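Local coordinates for protein PduO-type ATP--cob(I)alamin adenosyltransferase (Sulfolobus tokodaii, PDB 1WOZ) that probably transfers the adenosyl group of ATP to cob(I)alamin, as a PduO-type corrinoid adenosyltransferase built around a bundle of long helices, at residues Leu152-Ala155 and Met156-Ala160; Asn139-Ile142 and Ile143-Leu146. All coordinates share one frame; numbering follows the deposited sequence.

Interaction 1: Leu152-Ala155 and Met156-Ala160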
loop_
_atom_site.group_PDB
_atom_site.type_symbol
_atom_site.label_atom_id
_atom_site.label_comp_id
_atom_site.label_asym_id
_atom_site.label_seq_id
_atom_site.Cartn_x
_atom_site.Cartn_y
_atom_site.Cartn_z
ATOM N N LEU A 152 17.268 -7.612 1.401
ATOM C CA LEU A 152 17.772 -7.333 0.063
ATOM C C LEU A 152 17.193 -5.987 -0.428
ATOM O O LEU A 152 17.910 -5.156 -0.995
ATOM C CB LEU A 152 17.367 -8.464 -0.908
ATOM C CG LEU A 152 17.586 -8.163 -2.394
ATOM C CD1 LEU A 152 19.052 -7.830 -2.656
ATOM C CD2 LEU A 152 17.122 -9.363 -3.235
ATOM N N LEU A 153 15.891 -5.785 -0.232
ATOM C CA LEU A 153 15.253 -4.539 -0.657
ATOM C C LEU A 153 15.892 -3.333 0.056
ATOM O O LEU A 153 16.075 -2.274 -0.546
ATOM C CB LEU A 153 13.748 -4.607 -0.378
ATOM C CG LEU A 153 12.976 -5.592 -1.290
ATOM C CD1 LEU A 153 11.571 -5.813 -0.744
ATOM C CD2 LEU A 153 12.906 -5.046 -2.729
ATOM N N PHE A 154 16.197 -3.509 1.339
ATOM C CA PHE A 154 16.846 -2.473 2.158
ATOM C C PHE A 154 18.218 -2.153 1.549
ATOM O O PHE A 154 18.547 -0.997 1.300
ATOM C CB PHE A 154 16.984 -2.997 3.597
ATOM C CG PHE A 154 17.611 -2.015 4.554
ATOM C CD1 PHE A 154 18.989 -1.972 4.722
ATOM C CD2 PHE A 154 16.822 -1.129 5.284
ATOM C CE1 PHE A 154 19.587 -1.053 5.613
ATOM C CE2 PHE A 154 17.398 -0.202 6.180
ATOM C CZ PHE A 154 18.788 -0.167 6.342
ATOM N N ALA A 155 19.010 -3.184 1.264
ATOM C CA ALA A 155 20.332 -2.948 0.681
ATOM C C ALA A 155 20.233 -2.262 -0.663
ATOM O O ALA A 155 21.064 -1.408 -1.003
ATOM C CB ALA A 155 21.102 -4.283 0.553
HETATM N N MSE A 156 19.202 -2.609 -1.437
HETATM C CA MSE A 156 19.046 -1.975 -2.731
HETATM C C MSE A 156 18.688 -0.505 -2.566
HETATM O O MSE A 156 19.125 0.321 -3.352
HETATM C CB MSE A 156 17.954 -2.665 -3.561
HETATM C CG MSE A 156 18.294 -4.061 -4.024
HETATM SE SE MSE A 156 16.728 -4.666 -5.055
HETATM C CE MSE A 156 17.479 -6.226 -5.950
ATOM N N ALA A 157 17.885 -0.180 -1.558
ATOM C CA ALA A 157 17.499 1.213 -1.331
ATOM C C ALA A 157 18.728 2.062 -0.960
ATOM O O ALA A 157 18.820 3.230 -1.348
ATOM C CB ALA A 157 16.422 1.298 -0.222
ATOM N N LEU A 158 19.669 1.476 -0.217
ATOM C CA LEU A 158 20.905 2.192 0.141
ATOM C C LEU A 158 21.707 2.511 -1.127
ATOM O O LEU A 158 22.230 3.626 -1.287
ATOM C CB LEU A 158 21.796 1.330 1.053
ATOM C CG LEU A 158 21.200 0.849 2.378
ATOM C CD1 LEU A 158 22.235 -0.002 3.114
ATOM C CD2 LEU A 158 20.761 2.061 3.224
ATOM N N VAL A 159 21.825 1.523 -2.013
ATOM C CA VAL A 159 22.563 1.716 -3.246
ATOM C C VAL A 159 21.841 2.710 -4.156
ATOM O O VAL A 159 22.497 3.544 -4.820
ATOM C CB VAL A 159 22.812 0.364 -3.980
ATOM C CG1 VAL A 159 23.372 0.628 -5.386
ATOM C CG2 VAL A 159 23.833 -0.485 -3.170
ATOM N N ALA A 160 20.505 2.654 -4.177
ATOM C CA ALA A 160 19.729 3.599 -4.994
ATOM C C ALA A 160 20.048 5.044 -4.596
ATOM O O ALA A 160 20.239 5.922 -5.470
ATOM C CB ALA A 160 18.218 3.349 -4.817
#

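Interaction 2: Asn139-Ile142 and Ile143-Leu146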
loop_
_atom_site.group_PDB
_atom_site.type_symbol
_atom_site.label_atom_id
_atom_site.label_comp_id
_atom_site.label_asym_id
_atom_site.label_seq_id
_atom_site.Cartn_x
_atom_site.Cartn_y
_atom_site.Cartn_z
ATOM N N ASN A 139 5.527 -24.585 4.092
ATOM C CA ASN A 139 6.973 -24.756 4.047
ATOM C C ASN A 139 7.645 -23.582 4.780
ATOM O O ASN A 139 7.522 -22.432 4.370
ATOM C CB ASN A 139 7.419 -24.814 2.578
ATOM C CG ASN A 139 8.928 -24.937 2.411
ATOM O OD1 ASN A 139 9.688 -24.972 3.383
ATOM N ND2 ASN A 139 9.366 -24.988 1.166
ATOM N N ARG A 140 8.348 -23.889 5.869
ATOM C CA ARG A 140 9.037 -22.888 6.688
ATOM C C ARG A 140 10.046 -22.033 5.902
ATOM O O ARG A 140 10.311 -20.879 6.257
ATOM C CB ARG A 140 9.746 -23.607 7.849
ATOM C CG ARG A 140 10.530 -22.716 8.818
ATOM C CD ARG A 140 9.609 -21.816 9.649
ATOM N NE ARG A 140 10.326 -21.015 10.650
ATOM C CZ ARG A 140 10.995 -21.517 11.690
ATOM N NH1 ARG A 140 11.050 -22.831 11.878
ATOM N NH2 ARG A 140 11.598 -20.700 12.554
HETATM N N MSE A 141 10.605 -22.592 4.834
HETATM C CA MSE A 141 11.577 -21.867 4.030
HETATM C C MSE A 141 10.960 -20.628 3.362
HETATM O O MSE A 141 11.666 -19.712 2.938
HETATM C CB MSE A 141 12.182 -22.781 2.964
HETATM C CG MSE A 141 13.541 -22.307 2.454
HETATM SE SE MSE A 141 14.961 -22.240 3.869
HETATM C CE MSE A 141 14.127 -23.276 5.213
ATOM N N ILE A 142 9.646 -20.616 3.266
ATOM C CA ILE A 142 8.937 -19.494 2.660
ATOM C C ILE A 142 9.073 -18.260 3.544
ATOM O O ILE A 142 9.314 -17.152 3.053
ATOM C CB ILE A 142 7.463 -19.851 2.471
ATOM C CG1 ILE A 142 7.352 -20.860 1.314
ATOM C CG2 ILE A 142 6.620 -18.592 2.176
ATOM C CD1 ILE A 142 5.948 -21.407 1.138
ATOM N N ILE A 143 8.927 -18.455 4.853
ATOM C CA ILE A 143 9.055 -17.338 5.779
ATOM C C ILE A 143 10.509 -16.852 5.758
ATOM O O ILE A 143 10.775 -15.639 5.779
ATOM C CB ILE A 143 8.622 -17.752 7.195
ATOM C CG1 ILE A 143 7.142 -18.174 7.157
ATOM C CG2 ILE A 143 8.813 -16.597 8.157
ATOM C CD1 ILE A 143 6.545 -18.612 8.505
ATOM N N VAL A 144 11.453 -17.787 5.680
ATOM C CA VAL A 144 12.858 -17.392 5.609
ATOM C C VAL A 144 13.127 -16.569 4.345
ATOM O O VAL A 144 13.840 -15.543 4.394
ATOM C CB VAL A 144 13.799 -18.607 5.604
ATOM C CG1 VAL A 144 15.258 -18.135 5.601
ATOM C CG2 VAL A 144 13.510 -19.471 6.845
ATOM N N TYR A 145 12.548 -16.997 3.223
ATOM C CA TYR A 145 12.739 -16.285 1.965
ATOM C C TYR A 145 12.238 -14.833 2.120
ATOM O O TYR A 145 12.946 -13.876 1.762
ATOM C CB TYR A 145 11.961 -16.979 0.830
ATOM C CG TYR A 145 12.178 -16.369 -0.537
ATOM C CD1 TYR A 145 13.147 -16.874 -1.406
ATOM C CD2 TYR A 145 11.421 -15.274 -0.963
ATOM C CE1 TYR A 145 13.354 -16.310 -2.656
ATOM C CE2 TYR A 145 11.619 -14.703 -2.211
ATOM C CZ TYR A 145 12.578 -15.218 -3.054
ATOM O OH TYR A 145 12.779 -14.661 -4.292
ATOM N N LEU A 146 11.033 -14.690 2.663
ATOM C CA LEU A 146 10.419 -13.377 2.860
ATOM C C LEU A 146 11.273 -12.486 3.767
ATOM O O LEU A 146 11.408 -11.287 3.506
ATOM C CB LEU A 146 9.011 -13.546 3.438
ATOM C CG LEU A 146 7.972 -14.096 2.438
ATOM C CD1 LEU A 146 6.684 -14.368 3.180
ATOM C CD2 LEU A 146 7.737 -13.092 1.262
#

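Interaction 1: Leu152-Ala155 and Met156-Ala160
Leu-152 and Met-156, a selenomethionine, meet one turn apart on the buried side of their helix. The Met-156 side chain leaves beside its own backbone N (chi1 -69°) and then runs fully extended, which carries its CE to 4.0 Å from Leu-152 CD1; CG and CD2 of the same leucine lie only slightly farther from that methyl. Nearer the backbone the packing is closer, with Met-156 CG 3.2 Å from Leu-152 O. That carbonyl also accepts the N-H of Met-156, at 2.9 Å from Met-156 N to Leu-152 O, the first of four successive i to i+4 bonds that end with Val-159 N on Ala-155 O.

The stretch lies in helix 140-163, one of the five long helices in the five-helix bundle of PduO-type adenosyltransferases. Here Leu-152 also packs on Leu-85 and Tyr-92 of helix 79-96, while Met-156 reaches Leu-54 of helix 48-69.

Phe-154 lies on the more open side. With CG turned anti to the backbone N (chi1 -179°), the ring stands beside Leu-158 and touches it through CE1 and, less closely, CD1, with CE1 3.8 Å from Leu-158 CD1. The methyl approaches the ring obliquely, and Phe-154 remains partly exposed although Arg-118 of helix 109-134 touches it. Leu-158 itself is buried, with Val-99 and Trp-177 packed against it.

Interaction 2: Asn139-Ile142 and Ile143-Leu146
Met-141 and Val-144 touch obliquely at the start of helix 140-163, where a selenomethionine folds over a branched neighbour three residues on. From CB the Met-141 chain sets out anti to its own N (chi1 -158°), then bends at chi2 and again at chi3, so that it curls instead of reaching outward. CB and CG make no close approach to residues 143-146. SE comes to 4.2 Å from Val-144 CB, and the terminal CE lies at the same distance, 4.2 Å, from Val-144 CG2. Both side chains also rest on Val-82 of helix 79-96.

Val-144 CG2, pointing back along the helix, sits 3.5 Å from Arg-140 O. That carbonyl receives two weak bonds, from Ile-143 N and Val-144 N, whereas the next turn is more firmly tied: Tyr-145 N lies 2.9 Å from Met-141 O. On another side of the helix, Ile-142 CG2 approaches Leu-146 CD1 at 4.3 Å, a light apolar contact, and Ile-142 packs on Ile-64 and Leu-68 of helix 48-69.

Asn-139 is the N-cap. Its OD1 accepts from Met-141 N at 2.9 Å, with the donor well above the amide plane, and its ND2 is hydrogen-bonded to Ile-77 O and Asp-67 OD2. Tyr-145 OH is hydrogen-bonded to Glu-60 OE1 of the neighbouring helix 48-69. The capping bond thus satisfies an N-H of the first turn that has no preceding helical carbonyl to meet, while the two bonds from ND2 hold the amide's rotation and tie this helix start to the segments beside it.

In the fold
Both contacts lie on the same helix, 140-163: interaction 2 forms its capped first turns and interaction 1, later in the chain, its second half. Their centres are 21 Å apart, on opposite sides of the chain's centre, and their nearest atoms stay about 7 Å apart without touching. Each packs against helices 48-69, 79-96 and 109-134, so the one helix meets the same three neighbours at two levels of the bundle. Leu-85 of helix 79-96 touches both Tyr-145 and Leu-152, bridging the levels. No other chain of the trimeric assembly touches either contact, so at both levels the packing is within one subunit, buried at interaction 1 and only partly so at interaction 2.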